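Local atomic coordinates of fructosyl amine: oxygen oxidoreductase (Aspergillus fumigatus, PDB entry 3DJE), a protein that oxidatively deglycates fructosyl amino acids (Amadori products) with the help of a bound FAD cofactor, using oxygen as electron acceptor. Residues E76-W81 with P89-T94. Residues are numbered along the deposited sequence; the frame is centred on the assembly and turned at random.
Sequences EAFNGW and PYYHDT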
ATOM      1  N   GLU A  76     -11.814  -2.769 -11.875  1.00 15.51           N
ATOM      2  CA  GLU A  76     -12.796  -2.395 -10.849  1.00 16.30           C
ATOM      3  C   GLU A  76     -12.313  -1.209 -10.024  1.00 14.37           C
ATOM      4  O   GLU A  76     -13.104  -0.314  -9.677  1.00 13.97           O
ATOM      5  CB  GLU A  76     -13.130  -3.578  -9.933  1.00 16.50           C
ATOM      6  CG  GLU A  76     -13.983  -4.639 -10.618  1.00 20.06           C
ATOM      7  CD  GLU A  76     -14.071  -5.966  -9.871  1.00 21.52           C
ATOM      8  OE1 GLU A  76     -13.219  -6.249  -8.987  1.00 29.33           O
ATOM      9  OE2 GLU A  76     -14.995  -6.751 -10.195  1.00 27.65           O
ATOM     10  N   ALA A  77     -11.018  -1.197  -9.712  1.00 13.38           N
ATOM     11  CA  ALA A  77     -10.451  -0.102  -8.928  1.00 13.26           C
ATOM     12  C   ALA A  77     -10.468   1.187  -9.730  1.00 13.10           C
ATOM     13  O   ALA A  77     -10.868   2.223  -9.215  1.00 12.56           O
ATOM     14  CB  ALA A  77      -9.017  -0.438  -8.474  1.00 13.53           C
ATOM     15  N   PHE A  78     -10.041   1.113 -10.995  1.00 14.29           N
ATOM     16  CA  PHE A  78     -10.017   2.299 -11.850  1.00 15.25           C
ATOM     17  C   PHE A  78     -11.401   2.861 -12.090  1.00 14.44           C
ATOM     18  O   PHE A  78     -11.581   4.087 -12.117  1.00 14.80           O
ATOM     19  CB  PHE A  78      -9.335   2.016 -13.184  1.00 16.49           C
ATOM     20  CG  PHE A  78      -7.922   2.503 -13.253  1.00 19.20           C
ATOM     21  CD1 PHE A  78      -6.865   1.627 -13.023  1.00 23.30           C
ATOM     22  CD2 PHE A  78      -7.646   3.841 -13.556  1.00 22.35           C
ATOM     23  CE1 PHE A  78      -5.543   2.065 -13.103  1.00 23.78           C
ATOM     24  CE2 PHE A  78      -6.321   4.303 -13.650  1.00 23.39           C
ATOM     25  CZ  PHE A  78      -5.270   3.414 -13.415  1.00 22.60           C
ATOM     26  N   ASN A  79     -12.373   1.971 -12.281  0.50 14.36           N
ATOM     27  CA  ASN A  79     -13.763   2.382 -12.377  0.50 14.26           C
ATOM     28  C   ASN A  79     -14.120   3.270 -11.190  0.50 13.77           C
ATOM     29  O   ASN A  79     -14.705   4.333 -11.372  0.50 13.57           O
ATOM     30  CB  ASN A  79     -14.696   1.176 -12.426  0.50 14.56           C
ATOM     31  CG  ASN A  79     -14.685   0.473 -13.778  0.50 15.49           C
ATOM     32  OD1 ASN A  79     -14.236   1.025 -14.784  0.50 18.49           O
ATOM     33  ND2 ASN A  79     -15.186  -0.760 -13.801  0.50 18.15           N
ATOM     34  N   GLY A  80     -13.728   2.843  -9.987  1.00 13.24           N
ATOM     35  CA  GLY A  80     -14.017   3.596  -8.771  1.00 12.68           C
ATOM     36  C   GLY A  80     -13.403   4.983  -8.814  1.00 12.38           C
ATOM     37  O   GLY A  80     -14.079   5.970  -8.551  1.00 12.57           O
ATOM     38  N   TRP A  81     -12.112   5.066  -9.136  1.00 11.62           N
ATOM     39  CA  TRP A  81     -11.433   6.358  -9.188  1.00 11.47           C
ATOM     40  C   TRP A  81     -12.012   7.290 -10.259  1.00 12.45           C
ATOM     41  O   TRP A  81     -12.009   8.503 -10.090  1.00 13.10           O
ATOM     42  CB  TRP A  81      -9.938   6.188  -9.427  1.00 11.43           C
ATOM     43  CG  TRP A  81      -9.207   5.517  -8.280  1.00 10.44           C
ATOM     44  CD1 TRP A  81      -8.627   4.277  -8.291  1.00  9.96           C
ATOM     45  CD2 TRP A  81      -8.991   6.053  -6.967  1.00  9.51           C
ATOM     46  NE1 TRP A  81      -8.045   4.009  -7.064  1.00 10.87           N
ATOM     47  CE2 TRP A  81      -8.252   5.086  -6.234  1.00  9.26           C
ATOM     48  CE3 TRP A  81      -9.341   7.261  -6.342  1.00  9.43           C
ATOM     49  CZ2 TRP A  81      -7.872   5.293  -4.893  1.00 10.32           C
ATOM     50  CZ3 TRP A  81      -8.983   7.463  -5.025  1.00  9.22           C
ATOM     51  CH2 TRP A  81      -8.241   6.489  -4.310  1.00 10.80           C
ATOM     52  N   PRO A  89     -12.823  12.822  -6.570  1.00 11.44           N
ATOM     53  CA  PRO A  89     -12.130  14.064  -6.192  1.00 11.19           C
ATOM     54  C   PRO A  89     -10.634  13.911  -5.909  1.00 10.57           C
ATOM     55  O   PRO A  89      -9.915  14.919  -5.901  1.00 11.76           O
ATOM     56  CB  PRO A  89     -12.829  14.472  -4.887  1.00 11.37           C
ATOM     57  CG  PRO A  89     -14.222  13.876  -4.995  1.00 12.22           C
ATOM     58  CD  PRO A  89     -13.975  12.544  -5.683  1.00 12.08           C
ATOM     59  N   TYR A  90     -10.201  12.676  -5.649  1.00  9.39           N
ATOM     60  CA  TYR A  90      -8.851  12.417  -5.106  1.00  9.91           C
ATOM     61  C   TYR A  90      -7.893  11.891  -6.142  1.00 10.31           C
ATOM     62  O   TYR A  90      -6.700  11.791  -5.858  1.00 10.54           O
ATOM     63  CB  TYR A  90      -8.920  11.474  -3.892  1.00  9.69           C
ATOM     64  CG  TYR A  90      -9.937  11.992  -2.924  1.00  9.59           C
ATOM     65  CD1 TYR A  90      -9.764  13.221  -2.316  1.00  9.36           C
ATOM     66  CD2 TYR A  90     -11.143  11.308  -2.707  1.00  9.46           C
ATOM     67  CE1 TYR A  90     -10.741  13.762  -1.476  1.00  9.60           C
ATOM     68  CE2 TYR A  90     -12.123  11.834  -1.859  1.00  9.02           C
ATOM     69  CZ  TYR A  90     -11.927  13.070  -1.256  1.00  9.04           C
ATOM     70  OH  TYR A  90     -12.904  13.591  -0.422  1.00 10.48           O
ATOM     71  N   TYR A  91      -8.399  11.585  -7.338  1.00 10.83           N
ATOM     72  CA  TYR A  91      -7.577  11.026  -8.409  1.00 11.96           C
ATOM     73  C   TYR A  91      -7.110  12.096  -9.396  1.00 11.72           C
ATOM     74  O   TYR A  91      -7.924  12.874  -9.910  1.00 11.95           O
ATOM     75  CB  TYR A  91      -8.311   9.911  -9.158  1.00 12.70           C
ATOM     76  CG  TYR A  91      -7.533   9.400 -10.354  1.00 13.79           C
ATOM     77  CD1 TYR A  91      -6.258   8.841 -10.207  1.00 13.90           C
ATOM     78  CD2 TYR A  91      -8.046   9.533 -11.639  1.00 16.55           C
ATOM     79  CE1 TYR A  91      -5.538   8.390 -11.319  1.00 15.23           C
ATOM     80  CE2 TYR A  91      -7.340   9.074 -12.750  1.00 17.82           C
ATOM     81  CZ  TYR A  91      -6.080   8.511 -12.575  1.00 17.19           C
ATOM     82  OH  TYR A  91      -5.368   8.086 -13.676  1.00 18.09           O
ATOM     83  N   HIS A  92      -5.801  12.104  -9.672  1.00 12.02           N
ATOM     84  CA  HIS A  92      -5.173  13.094 -10.544  1.00 12.95           C
ATOM     85  C   HIS A  92      -4.485  12.378 -11.701  1.00 12.91           C
ATOM     86  O   HIS A  92      -3.468  11.718 -11.517  1.00 12.07           O
ATOM     87  CB  HIS A  92      -4.136  13.890  -9.764  1.00 13.45           C
ATOM     88  CG  HIS A  92      -4.714  14.664  -8.623  1.00 15.45           C
ATOM     89  ND1 HIS A  92      -4.913  16.027  -8.672  1.00 20.45           N
ATOM     90  CD2 HIS A  92      -5.132  14.263  -7.400  1.00 16.29           C
ATOM     91  CE1 HIS A  92      -5.433  16.430  -7.523  1.00 19.63           C
ATOM     92  NE2 HIS A  92      -5.575  15.381  -6.736  1.00 18.36           N
ATOM     93  N   ASP A  93      -5.069  12.515 -12.886  1.00 14.04           N
ATOM     94  CA  ASP A  93      -4.602  11.819 -14.081  1.00 15.20           C
ATOM     95  C   ASP A  93      -3.454  12.609 -14.706  1.00 14.67           C
ATOM     96  O   ASP A  93      -3.619  13.262 -15.745  1.00 16.91           O
ATOM     97  CB  ASP A  93      -5.778  11.678 -15.047  1.00 16.20           C
ATOM     98  CG  ASP A  93      -5.522  10.676 -16.152  1.00 19.43           C
ATOM     99  OD1 ASP A  93      -5.154   9.528 -15.855  1.00 26.25           O
ATOM    100  OD2 ASP A  93      -5.753  11.031 -17.327  1.00 24.12           O
ATOM    101  N   THR A  94      -2.287  12.560 -14.063  1.00 14.01           N
ATOM    102  CA  THR A  94      -1.126  13.374 -14.463  1.00 13.90           C
ATOM    103  C   THR A  94      -0.258  12.678 -15.489  1.00 12.98           C
ATOM    104  O   THR A  94       0.662  13.291 -16.045  1.00 13.02           O
ATOM    105  CB  THR A  94      -0.163  13.623 -13.269  1.00 13.68           C
ATOM    106  OG1 THR A  94       0.207  12.352 -12.690  1.00 14.99           O
ATOM    107  CG2 THR A  94      -0.826  14.504 -12.215  1.00 15.17           C
TER
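Tyr91 reaches from its short strand to two aromatic side chains of helix 64-83 spaced nearly one helical turn apart: it crosses Trp81 at about a right angle and meets Phe78 with its hydroxyl end. Its CB sits 4.0 Å from Trp81 CE3, on the benzo part of the indole, and almost as near Trp81 CB. One atom further out, Tyr91 CG packs against Trp81 CB at 4.1 Å. CB points at the helix, and with CG anti to the backbone N (chi1 175°) the ring then runs alongside its own chain, past Trp81, which brings OH both to Phe78 and to Asp93. The Tyr91 ring and the five-membered ring of the indole are inclined at 41°, with centroids 6.0 Å apart. At the far end, Tyr91 OH comes to the edge of the Phe78 ring, 3.9 Å from CE2 and near the ring plane. Phenylalanine, wholly apolar, suits a place where its side chain also touches Ile55. The same hydroxyl donates a short hydrogen bond of 2.6 Å to Asp93 OD1, reaching the anti side of the carboxylate 19° out of its plane. Tyrosine suits this place: its ring packs against the helix while its oxygen finds an acceptor two residues along, at the centre of an inverse gamma turn.

After helix 64-83 and a short connection the chain enters strand 91-92, an outer strand of a three-stranded antiparallel sheet in this FAD-dependent oxidoreductase of the MSOX/MTOX family. Ile55, on the other outer strand, touches Trp81 and Tyr91 too.

Buried Trp81 presents the edge of its benzo ring: CZ3 meets Tyr90 CB at 4.2 Å, near the ring plane. Tryptophan fits here as a large apolar ring with one N-H to satisfy, and NE1 is hydrogen-bonded to the backbone O of Lys368, a residue that binds FAD.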